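Long-range contact in toll-like receptor 13 (Mus musculus, PDB 4Z0C), which recognises bacterial 23S ribosomal RNA as an innate immune receptor and signals through MYD88 and TRAF6 to activate NF-kappa-B: residues Glu67-Trp72 and Val91-Gln96. Sequence-based numbering, arbitrary orientation.
Sequences EWNSIW and VENKIQ. With NAG (2-acetamido-2-deoxy-beta-D-glucopyranose), chain L; nucleotides of chain C.
Asn93 OD1 is the best-held polar atom, gripped by two backbone N-H groups of the preceding turn. Ile71 N comes in on a lone pair, in the carbonyl plane, at 3.1 Å from Asn93 OD1; Asn69 N adds a weak, bent bond, its N-H shared with Glu92 O. CG of Asn93 sits beside its own backbone N, so the amide lies alongside Ile71 in the interior, and its ND2 is held by Leu90 O and, weakly, by Leu66 O. Every polar end of this buried amide therefore has a partner. Asn69 repeats the pose one turn back, its OD1 taking the N-H of Ile47.

Backbone bonds flank the asparagine. Trp68 N points to Val91 O at 2.8 Å, nearly straight, and Lys94 N reaches Ile71 O, also at 2.8 Å, from above the carbonyl plane. Beside them, Glu67 lays its extended chain along Val91.

On the RNA side, Trp68 and Glu92 both set CG anti to the backbone N (chi1 -165° and -162°) and run side by side, ring and carboxylate planes only 5° apart. Glu92 OE1 and cytidine C12 of chain C lie over the same face of the indole, both offset toward its rim, with C12 C5 3.5 Å from Trp68 CH2, while His44 also stacks with Trp68. The base edge meets the carboxylate: C12 N4 donates to Glu92 OE1 at 3.2 Å, and C12 N3 lies 2.7 Å from Glu92 OE2, close enough that a shared proton is conceivable. At the far end, O3 of a glycan NAG donates to Trp72 O.

Successive turns joined by stacked asparagines form the asparagine ladder of a leucine-rich-repeat solenoid, here linking LRR 2 to LRR 3 in the TLR13 ectodomain, with Trp68 and Glu92 at one end forming part of the single-stranded RNA site.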
loop_
_atom_site.group_PDB
_atom_site.type_symbol
_atom_site.label_atom_id
_atom_site.label_comp_id
_atom_site.label_asym_id
_atom_site.label_seq_id
_atom_site.Cartn_x
_atom_site.Cartn_y
_atom_site.Cartn_z
ATOM N N GLU A 67 -32.288 -2.372 -13.448
ATOM C CA GLU A 67 -31.192 -3.285 -13.784
ATOM C C GLU A 67 -30.890 -4.258 -12.649
ATOM O O GLU A 67 -30.955 -3.893 -11.479
ATOM C CB GLU A 67 -29.926 -2.495 -14.160
ATOM C CG GLU A 67 -28.709 -3.364 -14.496
ATOM C CD GLU A 67 -27.637 -2.633 -15.303
ATOM O OE1 GLU A 67 -27.733 -1.406 -15.515
ATOM O OE2 GLU A 67 -26.676 -3.298 -15.727
ATOM N N TRP A 68 -30.561 -5.501 -13.000
ATOM C CA TRP A 68 -30.124 -6.490 -12.012
ATOM C C TRP A 68 -31.204 -6.757 -10.966
ATOM O O TRP A 68 -31.023 -6.449 -9.788
ATOM C CB TRP A 68 -28.818 -6.047 -11.346
ATOM C CG TRP A 68 -28.095 -7.118 -10.578
ATOM C CD1 TRP A 68 -28.475 -8.424 -10.415
ATOM C CD2 TRP A 68 -26.864 -6.967 -9.861
ATOM N NE1 TRP A 68 -27.558 -9.091 -9.642
ATOM C CE2 TRP A 68 -26.556 -8.221 -9.293
ATOM C CE3 TRP A 68 -25.991 -5.894 -9.650
ATOM C CZ2 TRP A 68 -25.421 -8.426 -8.520
ATOM C CZ3 TRP A 68 -24.856 -6.101 -8.880
ATOM C CH2 TRP A 68 -24.582 -7.357 -8.328
ATOM N N ASN A 69 -32.343 -7.281 -11.410
ATOM C CA ASN A 69 -33.371 -7.758 -10.498
ATOM C C ASN A 69 -33.770 -9.171 -10.908
ATOM O O ASN A 69 -32.977 -9.853 -11.541
ATOM C CB ASN A 69 -34.561 -6.802 -10.444
ATOM C CG ASN A 69 -34.364 -5.694 -9.406
ATOM O OD1 ASN A 69 -34.698 -5.872 -8.242
ATOM N ND2 ASN A 69 -33.857 -4.542 -9.836
ATOM N N SER A 70 -34.956 -9.639 -10.538
ATOM C CA SER A 70 -35.368 -10.981 -10.964
ATOM C C SER A 70 -36.687 -10.928 -11.705
ATOM O O SER A 70 -37.475 -11.874 -11.678
ATOM C CB SER A 70 -35.455 -11.945 -9.783
ATOM O OG SER A 70 -34.218 -12.015 -9.088
ATOM N N ILE A 71 -36.918 -9.803 -12.370
ATOM C CA ILE A 71 -38.160 -9.562 -13.081
ATOM C C ILE A 71 -38.387 -10.540 -14.219
ATOM O O ILE A 71 -37.600 -10.611 -15.169
ATOM C CB ILE A 71 -38.193 -8.140 -13.633
ATOM C CG1 ILE A 71 -38.184 -7.139 -12.469
ATOM C CG2 ILE A 71 -39.412 -7.967 -14.528
ATOM C CD1 ILE A 71 -37.801 -5.718 -12.860
ATOM N N TRP A 72 -39.472 -11.296 -14.124
ATOM C CA TRP A 72 -39.814 -12.251 -15.168
ATOM C C TRP A 72 -41.239 -12.022 -15.650
ATOM O O TRP A 72 -41.704 -12.672 -16.591
ATOM C CB TRP A 72 -39.662 -13.679 -14.651
ATOM C CG TRP A 72 -40.626 -14.010 -13.569
ATOM C CD1 TRP A 72 -40.455 -13.810 -12.240
ATOM C CD2 TRP A 72 -41.915 -14.618 -13.722
ATOM N NE1 TRP A 72 -41.557 -14.248 -11.550
ATOM C CE2 TRP A 72 -42.468 -14.750 -12.439
ATOM C CE3 TRP A 72 -42.653 -15.062 -14.823
ATOM C CZ2 TRP A 72 -43.723 -15.304 -12.222
ATOM C CZ3 TRP A 72 -43.905 -15.611 -14.604
ATOM C CH2 TRP A 72 -44.425 -15.728 -13.316
ATOM N N VAL A 91 -32.174 -4.268 -17.960
ATOM C CA VAL A 91 -30.991 -5.120 -18.090
ATOM C C VAL A 91 -30.824 -6.076 -16.911
ATOM O O VAL A 91 -31.057 -5.702 -15.760
ATOM C CB VAL A 91 -29.716 -4.258 -18.222
ATOM C CG1 VAL A 91 -28.466 -5.136 -18.284
ATOM C CG2 VAL A 91 -29.815 -3.389 -19.467
ATOM N N GLU A 92 -30.423 -7.308 -17.219
ATOM C CA GLU A 92 -30.116 -8.336 -16.228
ATOM C C GLU A 92 -31.310 -8.681 -15.338
ATOM O O GLU A 92 -31.324 -8.383 -14.140
ATOM C CB GLU A 92 -28.859 -7.993 -15.393
ATOM C CG GLU A 92 -28.298 -9.224 -14.688
ATOM C CD GLU A 92 -26.990 -9.003 -13.921
ATOM O OE1 GLU A 92 -26.374 -7.907 -13.990
ATOM O OE2 GLU A 92 -26.583 -9.970 -13.243
ATOM N N ASN A 93 -32.314 -9.313 -15.935
ATOM C CA ASN A 93 -33.455 -9.815 -15.181
ATOM C C ASN A 93 -33.772 -11.236 -15.613
ATOM O O ASN A 93 -32.909 -11.929 -16.117
ATOM C CB ASN A 93 -34.676 -8.918 -15.380
ATOM C CG ASN A 93 -34.610 -7.659 -14.547
ATOM O OD1 ASN A 93 -34.902 -7.687 -13.356
ATOM N ND2 ASN A 93 -34.257 -6.541 -15.173
ATOM N N LYS A 94 -35.017 -11.660 -15.452
ATOM C CA LYS A 94 -35.384 -13.030 -15.786
ATOM C C LYS A 94 -36.461 -13.091 -16.875
ATOM O O LYS A 94 -37.310 -13.983 -16.878
ATOM C CB LYS A 94 -35.832 -13.774 -14.523
ATOM C CG LYS A 94 -34.722 -13.932 -13.495
ATOM C CD LYS A 94 -33.784 -15.046 -13.918
ATOM C CE LYS A 94 -32.329 -14.770 -13.526
ATOM N NZ LYS A 94 -32.044 -15.021 -12.085
ATOM N N ILE A 95 -36.414 -12.139 -17.803
ATOM C CA ILE A 95 -37.437 -12.025 -18.846
ATOM C C ILE A 95 -37.223 -13.025 -19.980
ATOM O O ILE A 95 -36.184 -12.996 -20.640
ATOM C CB ILE A 95 -37.483 -10.589 -19.423
ATOM C CG1 ILE A 95 -37.701 -9.571 -18.295
ATOM C CG2 ILE A 95 -38.564 -10.466 -20.504
ATOM C CD1 ILE A 95 -37.569 -8.124 -18.736
ATOM N N GLN A 96 -38.201 -13.899 -20.215
ATOM C CA GLN A 96 -38.080 -14.916 -21.279
ATOM C C GLN A 96 -38.867 -14.611 -22.540
ATOM O O GLN A 96 -38.499 -15.041 -23.625
ATOM C CB GLN A 96 -38.471 -16.307 -20.776
ATOM C CG GLN A 96 -37.555 -16.864 -19.701
ATOM C CD GLN A 96 -38.055 -18.180 -19.150
ATOM O OE1 GLN A 96 -38.223 -19.154 -19.892
ATOM N NE2 GLN A 96 -38.261 -18.232 -17.840
HETATM C C1 NAG L . -45.448 -12.900 -21.024
HETATM C C2 NAG L . -44.666 -12.866 -19.704
HETATM C C3 NAG L . -44.234 -14.249 -19.222
HETATM C C4 NAG L . -45.340 -15.291 -19.368
HETATM C C5 NAG L . -46.033 -15.178 -20.725
HETATM C C6 NAG L . -47.226 -16.131 -20.844
HETATM C C7 NAG L . -43.328 -10.928 -19.092
HETATM C C8 NAG L . -41.913 -10.474 -18.885
HETATM N N2 NAG L . -43.496 -12.020 -19.828
HETATM O O3 NAG L . -43.858 -14.152 -17.866
HETATM O O4 NAG L . -44.764 -16.575 -19.243
HETATM O O5 NAG L . -46.481 -13.856 -20.939
HETATM O O6 NAG L . -48.347 -15.624 -20.149
HETATM O O7 NAG L . -44.253 -10.296 -18.591
ATOM P P C C 12 -18.556 -10.213 -8.862
ATOM O OP1 C C 12 -17.315 -9.987 -8.066
ATOM O OP2 C C 12 -18.393 -10.178 -10.317
ATOM O "O5'" C C 12 -19.222 -11.543 -8.301
ATOM C "C5'" C C 12 -19.352 -12.688 -9.085
ATOM C "C4'" C C 12 -20.721 -13.286 -8.968
ATOM O "O4'" C C 12 -21.696 -12.271 -8.612
ATOM C "C3'" C C 12 -21.221 -13.874 -10.273
ATOM O "O3'" C C 12 -20.769 -15.205 -10.428
ATOM C "C2'" C C 12 -22.737 -13.741 -10.176
ATOM O "O2'" C C 12 -23.287 -14.840 -9.466
ATOM C "C1'" C C 12 -22.895 -12.469 -9.331
ATOM N N1 C C 12 -23.159 -11.240 -10.127
ATOM C C2 C C 12 -24.254 -11.099 -10.996
ATOM O O2 C C 12 -25.037 -12.040 -11.158
ATOM N N3 C C 12 -24.423 -9.930 -11.662
ATOM C C4 C C 12 -23.574 -8.916 -11.487
ATOM N N4 C C 12 -23.776 -7.774 -12.148
ATOM C C5 C C 12 -22.469 -9.021 -10.598
ATOM C C6 C C 12 -22.317 -10.180 -9.953
#